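Local coordinates for nodulation fucosyltransferase NodZ (Bradyrhizobium sp., PDB 3SIW), which is a bacterial nodulation glycosyltransferase of the GT-B clan, with two Rossmann-like domains, and holds guanosine-5'-diphosphate in this model, at residues S152-R157 against G263-L268; I269-L274 against S287-Y292. All blocks are in the same frame, centred on the assembly; numbering follows the deposited sequence.

Contact 1: S152-R157 against G263-L268. With GDP (guanosine-5'-diphosphate), chain B; PO4 (phosphate ion), chain C.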
loop_
_atom_site.group_PDB
_atom_site.type_symbol
_atom_site.label_atom_id
_atom_site.label_comp_id
_atom_site.label_asym_id
_atom_site.label_seq_id
_atom_site.Cartn_x
_atom_site.Cartn_y
_atom_site.Cartn_z
ATOM N N SER A 152 -6.785 -6.138 15.649
ATOM C CA SER A 152 -5.920 -6.553 16.759
ATOM C C SER A 152 -5.194 -7.875 16.561
ATOM O O SER A 152 -4.091 -8.068 17.071
ATOM C CB SER A 152 -6.714 -6.590 18.068
ATOM O OG SER A 152 -7.642 -7.647 18.016
ATOM N N GLU A 153 -5.804 -8.788 15.817
ATOM C CA GLU A 153 -5.183 -10.115 15.577
ATOM C C GLU A 153 -3.931 -9.987 14.712
ATOM O O GLU A 153 -2.978 -10.735 14.888
ATOM C CB GLU A 153 -6.175 -11.087 14.916
ATOM C CG GLU A 153 -7.630 -10.988 15.446
ATOM C CD GLU A 153 -8.406 -9.796 14.845
ATOM O OE1 GLU A 153 -8.780 -9.832 13.639
ATOM O OE2 GLU A 153 -8.647 -8.819 15.594
ATOM N N ILE A 154 -3.912 -9.002 13.823
ATOM C CA ILE A 154 -2.762 -8.703 13.030
ATOM C C ILE A 154 -1.720 -7.923 13.799
ATOM O O ILE A 154 -0.526 -8.252 13.750
ATOM C CB ILE A 154 -3.128 -7.971 11.701
ATOM C CG1 ILE A 154 -4.095 -8.798 10.865
ATOM C CG2 ILE A 154 -1.860 -7.644 10.874
ATOM C CD1 ILE A 154 -4.706 -8.015 9.640
ATOM N N ARG A 155 -2.142 -6.915 14.576
ATOM C CA ARG A 155 -1.192 -6.170 15.431
ATOM C C ARG A 155 -0.465 -7.066 16.419
ATOM O O ARG A 155 0.716 -6.901 16.671
ATOM C CB ARG A 155 -1.884 -5.038 16.195
ATOM C CG ARG A 155 -2.379 -3.993 15.300
ATOM C CD ARG A 155 -2.742 -2.730 16.049
ATOM N NE ARG A 155 -4.150 -2.728 16.084
ATOM C CZ ARG A 155 -4.890 -3.007 17.133
ATOM N NH1 ARG A 155 -4.335 -3.201 18.292
ATOM N NH2 ARG A 155 -6.195 -3.019 16.991
ATOM N N ALA A 156 -1.183 -8.010 17.008
ATOM C CA ALA A 156 -0.582 -8.943 17.967
ATOM C C ALA A 156 0.559 -9.751 17.300
ATOM O O ALA A 156 1.605 -9.974 17.883
ATOM C CB ALA A 156 -1.668 -9.896 18.570
ATOM N N ARG A 157 0.357 -10.166 16.057
ATOM C CA ARG A 157 1.390 -10.873 15.307
ATOM C C ARG A 157 2.606 -10.008 15.058
ATOM O O ARG A 157 3.763 -10.462 15.211
ATOM C CB ARG A 157 0.798 -11.435 14.003
ATOM C CG ARG A 157 -0.204 -12.559 14.317
ATOM C CD ARG A 157 -1.003 -13.043 13.118
ATOM N NE ARG A 157 -0.124 -13.689 12.146
ATOM C CZ ARG A 157 -0.496 -14.039 10.908
ATOM N NH1 ARG A 157 -1.754 -13.837 10.492
ATOM N NH2 ARG A 157 0.400 -14.588 10.084
ATOM N N GLY A 263 -3.449 -14.647 3.503
ATOM C CA GLY A 263 -2.520 -13.969 2.569
ATOM C C GLY A 263 -2.480 -12.450 2.822
ATOM O O GLY A 263 -1.426 -11.832 2.840
ATOM N N GLY A 264 -3.636 -11.846 3.013
ATOM C CA GLY A 264 -3.713 -10.415 3.259
ATOM C C GLY A 264 -3.030 -10.038 4.555
ATOM O O GLY A 264 -2.259 -9.090 4.603
ATOM N N ALA A 265 -3.300 -10.802 5.615
ATOM C CA ALA A 265 -2.677 -10.549 6.913
ATOM C C ALA A 265 -1.184 -10.649 6.806
ATOM O O ALA A 265 -0.480 -9.808 7.311
ATOM C CB ALA A 265 -3.183 -11.544 7.982
ATOM N N SER A 266 -0.695 -11.676 6.114
ATOM C CA SER A 266 0.745 -11.869 5.963
ATOM C C SER A 266 1.383 -10.690 5.206
ATOM O O SER A 266 2.462 -10.221 5.571
ATOM C CB SER A 266 1.041 -13.207 5.255
ATOM O OG SER A 266 0.763 -14.285 6.132
ATOM N N ALA A 267 0.697 -10.195 4.183
ATOM C CA ALA A 267 1.180 -9.008 3.441
ATOM C C ALA A 267 1.319 -7.807 4.370
ATOM O O ALA A 267 2.343 -7.110 4.382
ATOM C CB ALA A 267 0.254 -8.701 2.250
ATOM N N LEU A 268 0.303 -7.580 5.210
ATOM C CA LEU A 268 0.271 -6.408 6.071
ATOM C C LEU A 268 1.342 -6.489 7.147
ATOM O O LEU A 268 2.047 -5.483 7.451
ATOM C CB LEU A 268 -1.138 -6.209 6.679
ATOM C CG LEU A 268 -2.154 -5.625 5.686
ATOM C CD1 LEU A 268 -3.589 -5.812 6.177
ATOM C CD2 LEU A 268 -1.904 -4.130 5.302
HETATM P PB GDP B . 3.515 -3.763 -5.940
HETATM O O1B GDP B . 3.507 -2.202 -6.452
HETATM O O2B GDP B . 4.813 -4.544 -5.883
HETATM O O3B GDP B . 2.453 -4.507 -6.909
HETATM O O3A GDP B . 2.969 -3.634 -4.355
HETATM P PA GDP B . 1.472 -3.762 -3.766
HETATM O O1A GDP B . 1.572 -3.813 -2.259
HETATM O O2A GDP B . 0.534 -2.790 -4.341
HETATM O "O5'" GDP B . 1.093 -5.293 -4.397
HETATM C "C5'" GDP B . 1.904 -6.391 -4.043
HETATM C "C4'" GDP B . 1.131 -7.474 -3.329
HETATM O "O4'" GDP B . 1.841 -8.760 -3.561
HETATM C "C3'" GDP B . 1.394 -7.140 -1.882
HETATM O "O3'" GDP B . 0.451 -6.259 -1.284
HETATM C "C2'" GDP B . 1.254 -8.531 -1.263
HETATM O "O2'" GDP B . -0.154 -8.928 -1.217
HETATM C "C1'" GDP B . 2.080 -9.386 -2.272
HETATM N N9 GDP B . 3.496 -9.233 -1.902
HETATM C C8 GDP B . 4.487 -8.598 -2.578
HETATM N N7 GDP B . 5.624 -8.679 -1.866
HETATM C C5 GDP B . 5.357 -9.312 -0.714
HETATM C C6 GDP B . 6.108 -9.682 0.405
HETATM O O6 GDP B . 7.309 -9.413 0.517
HETATM N N1 GDP B . 5.477 -10.351 1.473
HETATM C C2 GDP B . 4.120 -10.671 1.381
HETATM N N2 GDP B . 3.500 -11.334 2.385
HETATM N N3 GDP B . 3.443 -10.330 0.279
HETATM C C4 GDP B . 4.006 -9.656 -0.742
HETATM P P PO4 C . -10.438 -5.789 16.726
HETATM O O1 PO4 C . -10.257 -7.275 16.843
HETATM O O2 PO4 C . -10.469 -5.107 18.108
HETATM O O3 PO4 C . -9.298 -5.116 16.028
HETATM O O4 PO4 C . -11.768 -5.527 16.026
#

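Contact 2: I269-L274 against S287-Y292. With GDP (guanosine-5'-diphosphate), chain B.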
loop_
_atom_site.group_PDB
_atom_site.type_symbol
_atom_site.label_atom_id
_atom_site.label_comp_id
_atom_site.label_asym_id
_atom_site.label_seq_id
_atom_site.Cartn_x
_atom_site.Cartn_y
_atom_site.Cartn_z
ATOM N N ILE A 269 1.521 -7.674 7.687
ATOM C CA ILE A 269 2.581 -7.909 8.664
ATOM C C ILE A 269 3.941 -7.556 8.098
ATOM O O ILE A 269 4.701 -6.815 8.738
ATOM C CB ILE A 269 2.539 -9.344 9.191
ATOM C CG1 ILE A 269 1.263 -9.522 9.989
ATOM C CG2 ILE A 269 3.830 -9.691 9.985
ATOM C CD1 ILE A 269 0.917 -10.971 10.268
ATOM N N ASP A 270 4.203 -8.038 6.871
ATOM C CA ASP A 270 5.463 -7.738 6.173
ATOM C C ASP A 270 5.631 -6.235 5.884
ATOM O O ASP A 270 6.654 -5.673 6.171
ATOM C CB ASP A 270 5.598 -8.547 4.890
ATOM C CG ASP A 270 6.091 -9.973 5.118
ATOM O OD1 ASP A 270 6.517 -10.309 6.223
ATOM O OD2 ASP A 270 6.096 -10.794 4.146
ATOM N N MET A 271 4.578 -5.573 5.408
ATOM C CA MET A 271 4.596 -4.153 5.063
ATOM C C MET A 271 4.945 -3.298 6.292
ATOM O O MET A 271 5.749 -2.381 6.206
ATOM C CB MET A 271 3.235 -3.721 4.437
ATOM C CG MET A 271 3.314 -2.831 3.162
ATOM S SD MET A 271 1.761 -2.207 2.315
ATOM C CE MET A 271 0.955 -1.540 3.768
ATOM N N TYR A 272 4.274 -3.600 7.405
ATOM C CA TYR A 272 4.440 -2.853 8.639
ATOM C C TYR A 272 5.783 -3.087 9.313
ATOM O O TYR A 272 6.382 -2.151 9.836
ATOM C CB TYR A 272 3.260 -3.105 9.595
ATOM C CG TYR A 272 2.046 -2.231 9.250
ATOM C CD1 TYR A 272 1.322 -2.416 8.080
ATOM C CD2 TYR A 272 1.625 -1.199 10.107
ATOM C CE1 TYR A 272 0.215 -1.642 7.771
ATOM C CE2 TYR A 272 0.508 -0.412 9.799
ATOM C CZ TYR A 272 -0.198 -0.640 8.659
ATOM O OH TYR A 272 -1.304 0.112 8.311
ATOM N N LEU A 273 6.258 -4.325 9.299
ATOM C CA LEU A 273 7.569 -4.649 9.843
ATOM C C LEU A 273 8.702 -4.051 9.039
ATOM O O LEU A 273 9.689 -3.623 9.604
ATOM C CB LEU A 273 7.737 -6.145 10.041
ATOM C CG LEU A 273 6.983 -6.775 11.233
ATOM C CD1 LEU A 273 7.062 -8.268 11.111
ATOM C CD2 LEU A 273 7.444 -6.250 12.595
ATOM N N LEU A 274 8.568 -4.026 7.724
ATOM C CA LEU A 274 9.563 -3.374 6.924
ATOM C C LEU A 274 9.774 -1.893 7.357
ATOM O O LEU A 274 10.915 -1.384 7.333
ATOM C CB LEU A 274 9.203 -3.474 5.468
ATOM C CG LEU A 274 9.502 -4.807 4.774
ATOM C CD1 LEU A 274 8.778 -4.785 3.440
ATOM C CD2 LEU A 274 11.082 -4.933 4.530
ATOM N N SER A 287 7.839 -0.677 -6.300
ATOM C CA SER A 287 6.773 -1.424 -5.673
ATOM C C SER A 287 6.132 -0.553 -4.584
ATOM O O SER A 287 6.838 0.022 -3.780
ATOM C CB SER A 287 7.308 -2.699 -5.045
ATOM O OG SER A 287 6.341 -3.262 -4.200
ATOM N N ALA A 288 4.819 -0.458 -4.585
ATOM C CA ALA A 288 4.088 0.231 -3.514
ATOM C C ALA A 288 4.146 -0.486 -2.203
ATOM O O ALA A 288 3.838 0.105 -1.173
ATOM C CB ALA A 288 2.612 0.498 -3.933
ATOM N N PHE A 289 4.567 -1.763 -2.205
ATOM C CA PHE A 289 4.600 -2.528 -1.003
ATOM C C PHE A 289 5.548 -1.905 0.006
ATOM O O PHE A 289 5.304 -1.951 1.204
ATOM C CB PHE A 289 5.060 -3.957 -1.315
ATOM C CG PHE A 289 4.918 -4.889 -0.202
ATOM C CD1 PHE A 289 5.991 -5.322 0.495
ATOM C CD2 PHE A 289 3.643 -5.342 0.160
ATOM C CE1 PHE A 289 5.839 -6.211 1.521
ATOM C CE2 PHE A 289 3.488 -6.234 1.175
ATOM C CZ PHE A 289 4.586 -6.684 1.840
ATOM N N THR A 290 6.638 -1.334 -0.479
ATOM C CA THR A 290 7.632 -0.750 0.418
ATOM C C THR A 290 7.473 0.764 0.525
ATOM O O THR A 290 8.360 1.456 1.015
ATOM C CB THR A 290 9.064 -1.092 -0.075
ATOM O OG1 THR A 290 9.119 -0.855 -1.472
ATOM C CG2 THR A 290 9.443 -2.559 0.305
ATOM N N ARG A 291 6.375 1.325 0.020
ATOM C CA ARG A 291 6.198 2.766 0.112
ATOM C C ARG A 291 6.120 3.230 1.610
ATOM O O ARG A 291 6.713 4.224 1.961
ATOM C CB ARG A 291 4.966 3.222 -0.644
ATOM C CG ARG A 291 4.672 4.727 -0.556
ATOM C CD ARG A 291 5.836 5.593 -0.982
ATOM N NE ARG A 291 5.436 6.978 -1.088
ATOM C CZ ARG A 291 6.179 7.959 -1.588
ATOM N NH1 ARG A 291 7.402 7.722 -2.053
ATOM N NH2 ARG A 291 5.680 9.186 -1.620
ATOM N N TYR A 292 5.439 2.481 2.453
ATOM C CA TYR A 292 5.313 2.828 3.859
ATOM C C TYR A 292 6.720 2.882 4.476
ATOM O O TYR A 292 7.121 3.908 5.006
ATOM C CB TYR A 292 4.416 1.853 4.582
ATOM C CG TYR A 292 4.156 2.157 6.016
ATOM C CD1 TYR A 292 4.029 3.487 6.477
ATOM C CD2 TYR A 292 3.971 1.136 6.923
ATOM C CE1 TYR A 292 3.725 3.756 7.851
ATOM C CE2 TYR A 292 3.689 1.404 8.297
ATOM C CZ TYR A 292 3.551 2.682 8.726
ATOM O OH TYR A 292 3.278 2.887 10.043
HETATM P PB GDP B . 3.515 -3.763 -5.940
HETATM O O1B GDP B . 3.507 -2.202 -6.452
HETATM O O2B GDP B . 4.813 -4.544 -5.883
HETATM O O3B GDP B . 2.453 -4.507 -6.909
HETATM O O3A GDP B . 2.969 -3.634 -4.355
HETATM P PA GDP B . 1.472 -3.762 -3.766
HETATM O O1A GDP B . 1.572 -3.813 -2.259
HETATM O O2A GDP B . 0.534 -2.790 -4.341
HETATM O "O5'" GDP B . 1.093 -5.293 -4.397
HETATM C "C5'" GDP B . 1.904 -6.391 -4.043
HETATM C "C4'" GDP B . 1.131 -7.474 -3.329
HETATM O "O4'" GDP B . 1.841 -8.760 -3.561
HETATM C "C3'" GDP B . 1.394 -7.140 -1.882
HETATM O "O3'" GDP B . 0.451 -6.259 -1.284
HETATM C "C2'" GDP B . 1.254 -8.531 -1.263
HETATM O "O2'" GDP B . -0.154 -8.928 -1.217
HETATM C "C1'" GDP B . 2.080 -9.386 -2.272
HETATM N N9 GDP B . 3.496 -9.233 -1.902
HETATM C C8 GDP B . 4.487 -8.598 -2.578
HETATM N N7 GDP B . 5.624 -8.679 -1.866
HETATM C C5 GDP B . 5.357 -9.312 -0.714
HETATM C C6 GDP B . 6.108 -9.682 0.405
HETATM O O6 GDP B . 7.309 -9.413 0.517
HETATM N N1 GDP B . 5.477 -10.351 1.473
HETATM C C2 GDP B . 4.120 -10.671 1.381
HETATM N N2 GDP B . 3.500 -11.334 2.385
HETATM N N3 GDP B . 3.443 -10.330 0.279
HETATM C C4 GDP B . 4.006 -9.656 -0.742
HETATM O O HOH W 1 6.481 -0.946 3.677
#

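Contact 1: S152-R157 against G263-L268
I154 and R157 on the first turns of helix 152-166 rest on A265 and L268 of helix 258-274. This is a helix-helix packing at the nucleotide-binding half of the GT-B fold. The axes of segments 152-157 and 263-268 pass 10.2 Å apart, crossing at -47°. No hydrogen bond crosses between the segments.

I154 provides the apolar centre. Its CG1 lies 4.1 Å from A265 CB, a normal van der Waals contact with the A265 methyl. One carbon further out, I154 CD1 meets L268 CD1 at 4.3 Å. L268 also touches F58 and L150.

R157 reaches over beside this patch. Its chain is extended as far as CD and then bends at chi3 (66°), which carries the guanidinium across A265. NH1 of R157 sits 3.7 Å from A265 CB, a plain van der Waals contact made obliquely. S266 has two conformers, so its approach to R157 NH2 is less certain. E262, one turn before S266 on helix 258-274, is a strong polar partner of both: its carboxylate takes a salt bridge from R157 and a hydrogen bond from S266 OG.

On the other side of helix 258-274, A267 CB approaches GDP O2' to 3.5 Å. Away from the contact, a phosphate ion, probably from the crystallisation liquor, sits at the N-terminal end of helix 152-166. S152 N, at the start of its helix, donates to PO4 O3 at 2.7 Å, and R151 also binds the ion. R155 turns to E59 in a salt bridge.

The chemistry is therefore divided. Apolar side chains fill the space between the helices, while the arginine charge is met by E262 beside them.

Contact 2: I269-L274 against S287-Y292
The F289 ring carries GDP C5 over one face, 3.7 Å above its plane, and the M271 side chain over the opposite face. M271 has two deposited conformers, so the fine detail of its contact is doubtful. At the ring edge, in plane, D270 CB lies 3.7 Å from F289 CZ. L274 CD1 reaches F289 CE1 obliquely at 3.8 Å and also touches the T290 methyl. With CG anti to the backbone N (chi1 -170°), F289 extends its ring between the helix and the base.

An aromatic pair lies further along. Y292 points its edge at a face of Y272 in a T-shaped stack, centroids 5.1 Å apart and planes at 61°. One water donates to both M271 O and F289 O and so bridges the two backbones.

D270 OD2 accepts from GDP N1 at 2.8 Å and, weakly, from N2. At the other end of the ligand, S287 OG donates to O2B and A288 N to O1B. S287 OG also accepts from F289 N, forming an ST turn. A carboxylate at the base and a phosphate-binding turn before a helix mark the nucleotide site of this GT-B Rossmann-like domain.

After the first sheet and its helices, the chain enters helix 152-166. It then runs through strands 170-176 and 217-223 of the second sheet before helix 258-274 returns to close contact 1, a loop of 105 intervening residues. Contact 2 opens on the very next residue of that helix. Its loop is short: 12 residues, including strand 279-283. The contacts are thus in series and neither nests nor crosses. Helix 258-274 joins them, since its earlier turns meet helix 152-166 and its last turns meet 287-292. I269 touches I154 and R157, and A267 O packs on F289 CZ. Both contacts touch GDP; helix 258-274 lies between GDP and helix 152-166.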